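MstE (Scytonema sp. PCC 10023, PDB 6SBF) is a single-domain class II (type II) terpene cyclase that builds complex polycyclic isoprenoid scaffolds, probably on the route to merosterols. Local coordinates at residues 118-122 with 123-127. The protein carries 1 engineered substitution. Residues are numbered along the deposited sequence; the frame is centred on the assembly and turned at random.
Sequences LAAAV and GASDS
A124 folds back over A119 in a Schellman motif that closes helix 109-121 and starts the short link to helix 128-138, an inter-helix turn of the alpha6-alpha6 barrel. A124 N gives a fairly straight bond to A119 O (2.8 Å, N-H...O 161°), entering above the carbonyl plane. Inside it, G123 N reaches A120 O at 3.2 Å, well above A120's own carbonyl plane and at a C=O...N angle of 108°. V122 is the first to leave helical geometry, and G123, the C-prime residue with positive phi, completes the turn away. The packed side is apolar: A124 CB lies 4.1 Å from both A119 CB and V122 CG2, and all three residues rest on W85 of helix 75-90. V122 CG2 sits between its own N and C (chi1 -61°), which brings this methyl to A124. The outer side is looser, with A120 and G123 exposed; S125 OG, in one of two conformers, comes close to A120 CB, an uncertain contact. A type I turn, A124 to S127, then leads to the N-cap: S127 OG caps A130 N and donates in the carbonyl plane to A124 O (2.8 Å), which S127 N also grips.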
# COMPACT_ATOMS: atom_id res chain seq x y z
N LEU A 118 3.04 -11.76 -0.20
CA LEU A 118 4.12 -12.25 0.68
C LEU A 118 4.32 -13.76 0.46
O LEU A 118 5.48 -14.21 0.37
CB LEU A 118 3.82 -11.89 2.13
CG LEU A 118 4.85 -12.42 3.13
CD1 LEU A 118 6.28 -12.05 2.86
CD2 LEU A 118 4.50 -12.00 4.53
N ALA A 119 3.24 -14.50 0.38
CA ALA A 119 3.32 -15.96 0.14
C ALA A 119 4.13 -16.21 -1.13
O ALA A 119 5.00 -17.10 -1.13
CB ALA A 119 1.94 -16.57 0.04
N ALA A 120 3.92 -15.45 -2.19
CA ALA A 120 4.67 -15.65 -3.44
C ALA A 120 6.15 -15.45 -3.16
O ALA A 120 7.01 -16.22 -3.71
CB ALA A 120 4.14 -14.78 -4.54
N ALA A 121 6.53 -14.44 -2.41
CA ALA A 121 7.97 -14.15 -2.16
C ALA A 121 8.66 -15.28 -1.41
O ALA A 121 9.87 -15.43 -1.55
CB ALA A 121 8.09 -12.84 -1.39
N VAL A 122 7.92 -16.05 -0.63
CA VAL A 122 8.51 -17.14 0.16
C VAL A 122 8.14 -18.51 -0.44
O VAL A 122 8.34 -19.51 0.25
CB VAL A 122 8.17 -17.01 1.65
CG1 VAL A 122 8.73 -15.71 2.21
CG2 VAL A 122 6.67 -17.18 1.91
N GLY A 123 7.68 -18.58 -1.68
CA GLY A 123 7.50 -19.84 -2.38
C GLY A 123 6.31 -20.62 -1.89
O GLY A 123 6.24 -21.82 -2.10
N ALA A 124 5.33 -19.90 -1.32
CA ALA A 124 4.13 -20.52 -0.73
C ALA A 124 2.84 -20.18 -1.48
O ALA A 124 1.75 -20.49 -0.98
CB ALA A 124 4.00 -20.10 0.70
N SER A 125 2.95 -19.72 -2.72
CA SER A 125 1.73 -19.40 -3.51
C SER A 125 0.87 -20.63 -3.74
O SER A 125 -0.32 -20.50 -3.92
CB SER A 125 2.05 -18.81 -4.86
OG SER A 125 2.60 -17.52 -4.76
N ASP A 126 1.49 -21.80 -3.75
CA ASP A 126 0.82 -23.10 -4.05
C ASP A 126 0.43 -23.83 -2.75
O ASP A 126 -0.11 -24.95 -2.85
CB ASP A 126 1.75 -24.03 -4.84
CG ASP A 126 2.28 -23.59 -6.19
OD1 ASP A 126 1.73 -22.59 -6.77
OD2 ASP A 126 3.21 -24.33 -6.70
N SER A 127 0.66 -23.22 -1.60
CA SER A 127 0.32 -23.82 -0.30
C SER A 127 -1.20 -24.01 -0.15
O SER A 127 -1.97 -23.28 -0.77
CB SER A 127 0.89 -23.03 0.84
OG SER A 127 0.24 -21.72 0.98